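Long-range contacts in prophage lambdalm01, antigen B (Listeria monocytogenes, PDB 4ACV), which probably ends the growth of the phage tail tube by capping it, in the manner of tail terminator proteins: residues 36-41 and 60-65; 56-61 and 117-122. All coordinates share one frame; numbering follows the deposited sequence.

Overall arrangement
From the N terminus the chain passes helix 6-19 before entering strand 37-48, where interaction 1 begins. Interaction 1 closes a short loop of 18 residues, a hairpin in which strand 37-48 turns back as strand 55-66. Interaction 2 starts on that returning strand and closes a longer loop of 55 residues, taking in helix 71-82 and strands 92-99 and 101-107, before strand 110-122 comes alongside. Neither loop encloses the other: interaction 2 opens at residue 56, before interaction 1 closes at 60-65, so the two cross on strand 55-66 and share F60 and A61. Strand 55-66 is therefore the middle strand of the three. The contact centres lie about 16 Å apart, and I62 touches F117.

Interaction 1 of 2, residues 36-41 and 60-65; sequences PTTMIE and FAIHHY
E41 sets CG anti to its backbone N (chi1 -176°) and H63 sets CG anti to its carbonyl carbon (chi1 -66°). Both side chains leave the sheet on the face they share with M39, where E41's chain, extended beyond CG, carries OE1 to H63 NE2. H63 NE2 donates to E41 OE1 over 2.7 Å, almost straight at 170°; the oxygen lies nearly in the ring plane but is met from above its own carboxylate plane. H63 ND1 is bonded to H112, so both nitrogens are held and the ring's rotation is fixed. Glutamate suits this place because its carboxylate can accept the N-H of NE2 while its CB lies against the same edge of the ring. On this face the M39 chain, bent at chi3, crosses Y65 obliquely and brings CE to 3.6 Å from Y65 CE1.

On the other face T38 OG1 meets H64 ND1 at 2.9 Å, while D70 takes H64 NE2. Branched I40 and I62 lie side by side, I40 CG1 and I62 CD1 3.6 Å apart, and helix 71-82 packs on I62. Backbone bonds join T37 with Y65, M39 with H63 and E41 with A61, each pair bonded both ways: the regular ladder of an antiparallel beta hairpin.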
loop_
_atom_site.group_PDB
_atom_site.type_symbol
_atom_site.label_atom_id
_atom_site.label_comp_id
_atom_site.label_asym_id
_atom_site.label_seq_id
_atom_site.Cartn_x
_atom_site.Cartn_y
_atom_site.Cartn_z
ATOM N N PRO B 36 -2.675 10.790 -30.582
ATOM C CA PRO B 36 -1.241 10.622 -30.327
ATOM C C PRO B 36 -0.608 11.864 -29.683
ATOM O O PRO B 36 -0.984 12.993 -29.977
ATOM C CB PRO B 36 -0.666 10.349 -31.722
ATOM C CG PRO B 36 -1.816 9.711 -32.472
ATOM C CD PRO B 36 -3.061 10.378 -31.944
ATOM N N THR B 37 0.345 11.636 -28.787
ATOM C CA THR B 37 1.000 12.714 -28.069
ATOM C C THR B 37 2.109 12.153 -27.191
ATOM O O THR B 37 2.109 10.966 -26.834
ATOM C CB THR B 37 0.006 13.518 -27.191
ATOM O OG1 THR B 37 0.706 14.553 -26.489
ATOM C CG2 THR B 37 -0.694 12.617 -26.173
ATOM N N THR B 38 3.060 13.013 -26.853
ATOM C CA THR B 38 4.122 12.643 -25.932
ATOM C C THR B 38 4.178 13.621 -24.780
ATOM O O THR B 38 4.298 14.834 -24.984
ATOM C CB THR B 38 5.471 12.608 -26.626
ATOM O OG1 THR B 38 5.369 11.779 -27.793
ATOM C CG2 THR B 38 6.532 12.050 -25.665
ATOM N N MET B 39 4.102 13.073 -23.571
ATOM C CA MET B 39 3.983 13.848 -22.348
ATOM C C MET B 39 4.974 13.353 -21.328
ATOM O O MET B 39 5.256 12.163 -21.255
ATOM C CB MET B 39 2.574 13.692 -21.754
ATOM C CG MET B 39 1.482 14.405 -22.512
ATOM S SD MET B 39 -0.157 13.966 -21.898
ATOM C CE MET B 39 0.052 12.201 -21.655
ATOM N N ILE B 40 5.482 14.272 -20.517
ATOM C CA ILE B 40 6.285 13.907 -19.352
ATOM C C ILE B 40 5.439 14.055 -18.105
ATOM O O ILE B 40 4.868 15.112 -17.854
ATOM C CB ILE B 40 7.541 14.789 -19.204
ATOM C CG1 ILE B 40 8.196 15.006 -20.568
ATOM C CG2 ILE B 40 8.514 14.153 -18.223
ATOM C CD1 ILE B 40 9.377 15.953 -20.554
ATOM N N GLU B 41 5.345 12.984 -17.331
ATOM C CA GLU B 41 4.633 13.040 -16.067
ATOM C C GLU B 41 5.620 13.040 -14.902
ATOM O O GLU B 41 6.297 12.044 -14.653
ATOM C CB GLU B 41 3.686 11.858 -15.934
ATOM C CG GLU B 41 2.845 11.909 -14.681
ATOM C CD GLU B 41 2.293 10.550 -14.295
ATOM O OE1 GLU B 41 2.724 9.533 -14.876
ATOM O OE2 GLU B 41 1.432 10.498 -13.405
ATOM N N PHE B 60 10.183 10.707 -12.912
ATOM C CA PHE B 60 9.164 11.140 -13.848
ATOM C C PHE B 60 8.983 10.031 -14.867
ATOM O O PHE B 60 9.797 9.104 -14.951
ATOM C CB PHE B 60 9.576 12.460 -14.515
ATOM C CG PHE B 60 10.869 12.371 -15.265
ATOM C CD1 PHE B 60 10.898 11.869 -16.565
ATOM C CD2 PHE B 60 12.060 12.770 -14.673
ATOM C CE1 PHE B 60 12.089 11.772 -17.269
ATOM C CE2 PHE B 60 13.260 12.678 -15.370
ATOM C CZ PHE B 60 13.272 12.181 -16.677
ATOM N N ALA B 61 7.910 10.118 -15.637
ATOM C CA ALA B 61 7.620 9.103 -16.639
ATOM C C ALA B 61 7.351 9.754 -17.983
ATOM O O ALA B 61 6.770 10.841 -18.056
ATOM C CB ALA B 61 6.415 8.254 -16.209
ATOM N N ILE B 62 7.778 9.096 -19.050
ATOM C CA ILE B 62 7.422 9.549 -20.383
ATOM C C ILE B 62 6.243 8.742 -20.895
ATOM O O ILE B 62 6.309 7.515 -20.949
ATOM C CB ILE B 62 8.584 9.407 -21.366
ATOM C CG1 ILE B 62 9.787 10.205 -20.870
ATOM C CG2 ILE B 62 8.153 9.870 -22.753
ATOM C CD1 ILE B 62 9.519 11.695 -20.760
ATOM N N HIS B 63 5.165 9.444 -21.251
ATOM C CA HIS B 63 3.978 8.828 -21.830
ATOM C C HIS B 63 3.944 9.043 -23.331
ATOM O O HIS B 63 3.786 10.165 -23.792
ATOM C CB HIS B 63 2.710 9.404 -21.205
ATOM C CG HIS B 63 2.556 9.077 -19.757
ATOM N ND1 HIS B 63 1.924 7.936 -19.316
ATOM C CD2 HIS B 63 2.964 9.735 -18.643
ATOM C CE1 HIS B 63 1.936 7.912 -17.996
ATOM N NE2 HIS B 63 2.562 8.992 -17.566
ATOM N N HIS B 64 4.094 7.960 -24.084
ATOM C CA HIS B 64 4.110 8.011 -25.545
ATOM C C HIS B 64 2.878 7.301 -26.125
ATOM O O HIS B 64 2.818 6.070 -26.153
ATOM C CB HIS B 64 5.407 7.370 -26.064
ATOM C CG HIS B 64 5.690 7.630 -27.512
ATOM N ND1 HIS B 64 5.672 8.896 -28.063
ATOM C CD2 HIS B 64 6.034 6.789 -28.519
ATOM C CE1 HIS B 64 5.978 8.821 -29.347
ATOM N NE2 HIS B 64 6.205 7.555 -29.649
ATOM N N TYR B 65 1.893 8.087 -26.567
ATOM C CA TYR B 65 0.685 7.548 -27.205
ATOM C C TYR B 65 0.783 7.626 -28.718
ATOM O O TYR B 65 1.057 8.683 -29.274
ATOM C CB TYR B 65 -0.560 8.327 -26.786
ATOM C CG TYR B 65 -0.914 8.247 -25.331
ATOM C CD1 TYR B 65 -0.285 9.065 -24.400
ATOM C CD2 TYR B 65 -1.900 7.374 -24.884
ATOM C CE1 TYR B 65 -0.622 9.006 -23.053
ATOM C CE2 TYR B 65 -2.244 7.309 -23.546
ATOM C CZ TYR B 65 -1.601 8.129 -22.632
ATOM O OH TYR B 65 -1.935 8.078 -21.293
#

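Interaction 2 of 2, residues 56-61 and 117-122; sequences EKYRFA and FEVSIC
E118 reaches across to both K57 and R59, and its chain is extended the whole way. CB lies 4.0 Å from R59 CG, where the aliphatic parts of the two side chains run side by side. CG, anti to the backbone N (chi1 173°), passes the carbonyl oxygen of Y58. CD comes 3.3 Å from K57 CD, against the methylene part of the lysine. At the tip the two oxygens divide the work. OE2 accepts from R59 NE at 3.0 Å through its anti lone pair, with a weak second bond from R59 NH2, the guanidinium and carboxylate planes being turned 53° apart. E118 OE1 forms a salt bridge with K57 NZ at 3.2 Å, weak as a hydrogen bond. The same oxygen makes a further salt bridge with R97. Three basic partners would be expected to favour the ionised carboxylate, and a glutamate is long enough to meet them all. R59 has a second acid, D44.

The face that carries Y58, F60, F117, V119 and I121 is largely apolar; E56 is its polar exception, hydrogen-bonded to S3. F117 CB sits over one face of the F60 ring, 4.1 Å from its centroid and offset toward the rim, a CH-pi contact, while the two rings meet obliquely. V119, whose beta branch suits a strand, sends CG1 to F60 CE2 at 3.9 Å and CG2 to Y58 CB. I121 CD1 meets Y58 CE1 at 3.8 Å, the two side chains crossing at about a right angle; the tyrosine hydroxyl goes on to the carbonyl of L4.

Backbone bonds pair E56 with I121, Y58 with V119 and F60 with F117. Strand 55-66 thus lies between strands 37-48 and 110-122, strand 92-99 borders the latter through R97, and helix 71-82 packs against F117.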
loop_
_atom_site.group_PDB
_atom_site.type_symbol
_atom_site.label_atom_id
_atom_site.label_comp_id
_atom_site.label_asym_id
_atom_site.label_seq_id
_atom_site.Cartn_x
_atom_site.Cartn_y
_atom_site.Cartn_z
ATOM N N GLU B 56 20.037 14.627 -4.993
ATOM C CA GLU B 56 18.591 14.534 -4.996
ATOM C C GLU B 56 18.137 13.656 -6.159
ATOM O O GLU B 56 18.733 13.681 -7.242
ATOM C CB GLU B 56 18.001 15.932 -5.117
ATOM C CG GLU B 56 16.684 16.112 -4.441
ATOM C CD GLU B 56 16.446 17.546 -4.006
ATOM O OE1 GLU B 56 17.384 18.375 -4.079
ATOM O OE2 GLU B 56 15.310 17.841 -3.588
ATOM N N LYS B 57 17.093 12.866 -5.924
ATOM C CA LYS B 57 16.521 12.014 -6.961
ATOM C C LYS B 57 15.186 12.562 -7.410
ATOM O O LYS B 57 14.322 12.850 -6.590
ATOM C CB LYS B 57 16.319 10.584 -6.462
ATOM C CG LYS B 57 17.597 9.814 -6.220
ATOM C CD LYS B 57 17.311 8.388 -5.771
ATOM C CE LYS B 57 18.601 7.590 -5.598
ATOM N NZ LYS B 57 18.336 6.120 -5.530
ATOM N N TYR B 58 15.019 12.691 -8.718
ATOM C CA TYR B 58 13.730 13.051 -9.287
ATOM C C TYR B 58 13.207 11.891 -10.125
ATOM O O TYR B 58 13.946 11.278 -10.913
ATOM C CB TYR B 58 13.844 14.285 -10.188
ATOM C CG TYR B 58 14.432 15.539 -9.561
ATOM C CD1 TYR B 58 15.765 15.594 -9.161
ATOM C CD2 TYR B 58 13.669 16.691 -9.427
ATOM C CE1 TYR B 58 16.309 16.756 -8.613
ATOM C CE2 TYR B 58 14.207 17.856 -8.895
ATOM C CZ TYR B 58 15.524 17.881 -8.490
ATOM O OH TYR B 58 16.041 19.040 -7.955
ATOM N N ARG B 59 11.921 11.606 -9.972
ATOM C CA ARG B 59 11.276 10.574 -10.765
ATOM C C ARG B 59 10.189 11.152 -11.669
ATOM O O ARG B 59 9.383 11.987 -11.263
ATOM C CB ARG B 59 10.721 9.471 -9.874
ATOM C CG ARG B 59 11.811 8.716 -9.135
ATOM C CD ARG B 59 11.288 7.635 -8.176
ATOM N NE ARG B 59 12.278 7.440 -7.120
ATOM C CZ ARG B 59 12.194 7.955 -5.894
ATOM N NH1 ARG B 59 11.128 8.663 -5.527
ATOM N NH2 ARG B 59 13.169 7.741 -5.019
ATOM N N PHE B 60 10.183 10.707 -12.912
ATOM C CA PHE B 60 9.164 11.140 -13.848
ATOM C C PHE B 60 8.983 10.031 -14.867
ATOM O O PHE B 60 9.797 9.104 -14.951
ATOM C CB PHE B 60 9.576 12.460 -14.515
ATOM C CG PHE B 60 10.869 12.371 -15.265
ATOM C CD1 PHE B 60 10.898 11.869 -16.565
ATOM C CD2 PHE B 60 12.060 12.770 -14.673
ATOM C CE1 PHE B 60 12.089 11.772 -17.269
ATOM C CE2 PHE B 60 13.260 12.678 -15.370
ATOM C CZ PHE B 60 13.272 12.181 -16.677
ATOM N N ALA B 61 7.910 10.118 -15.637
ATOM C CA ALA B 61 7.620 9.103 -16.639
ATOM C C ALA B 61 7.351 9.754 -17.983
ATOM O O ALA B 61 6.770 10.841 -18.056
ATOM C CB ALA B 61 6.415 8.254 -16.209
ATOM N N PHE B 117 11.630 6.982 -15.286
ATOM C CA PHE B 117 13.013 7.343 -15.005
ATOM C C PHE B 117 13.223 7.870 -13.600
ATOM O O PHE B 117 12.315 8.423 -12.962
ATOM C CB PHE B 117 13.480 8.427 -15.980
ATOM C CG PHE B 117 13.612 7.955 -17.398
ATOM C CD1 PHE B 117 14.769 7.302 -17.819
ATOM C CD2 PHE B 117 12.591 8.168 -18.313
ATOM C CE1 PHE B 117 14.904 6.868 -19.134
ATOM C CE2 PHE B 117 12.717 7.740 -19.629
ATOM C CZ PHE B 117 13.876 7.089 -20.040
ATOM N N GLU B 118 14.446 7.696 -13.132
ATOM C CA GLU B 118 14.909 8.359 -11.931
ATOM C C GLU B 118 16.213 9.033 -12.283
ATOM O O GLU B 118 17.133 8.388 -12.770
ATOM C CB GLU B 118 15.162 7.357 -10.814
ATOM C CG GLU B 118 15.807 7.986 -9.599
ATOM C CD GLU B 118 16.035 6.991 -8.491
ATOM O OE1 GLU B 118 17.113 6.355 -8.473
ATOM O OE2 GLU B 118 15.132 6.838 -7.647
ATOM N N VAL B 119 16.293 10.333 -12.047
ATOM C CA VAL B 119 17.545 11.036 -12.255
ATOM C C VAL B 119 18.110 11.551 -10.948
ATOM O O VAL B 119 17.375 12.025 -10.090
ATOM C CB VAL B 119 17.408 12.213 -13.243
ATOM C CG1 VAL B 119 16.981 11.702 -14.607
ATOM C CG2 VAL B 119 16.443 13.247 -12.706
ATOM N N SER B 120 19.431 11.440 -10.814
ATOM C CA SER B 120 20.166 11.993 -9.687
ATOM C C SER B 120 20.856 13.276 -10.107
ATOM O O SER B 120 21.586 13.320 -11.105
ATOM C CB SER B 120 21.210 11.005 -9.166
ATOM O OG SER B 120 20.593 9.926 -8.493
ATOM N N ILE B 121 20.616 14.319 -9.327
ATOM C CA ILE B 121 21.206 15.620 -9.564
ATOM C C ILE B 121 22.004 16.076 -8.335
ATOM O O ILE B 121 21.547 15.978 -7.194
ATOM C CB ILE B 121 20.119 16.640 -9.943
ATOM C CG1 ILE B 121 19.425 16.178 -11.222
ATOM C CG2 ILE B 121 20.715 18.043 -10.087
ATOM C CD1 ILE B 121 18.368 17.118 -11.728
ATOM N N CYS B 122 23.207 16.565 -8.577
ATOM C CA CYS B 122 24.088 16.939 -7.483
ATOM C C CYS B 122 24.356 18.435 -7.478
ATOM O O CYS B 122 24.349 19.076 -8.530
ATOM C CB CYS B 122 25.410 16.168 -7.569
ATOM S SG CYS B 122 26.564 16.508 -6.221
#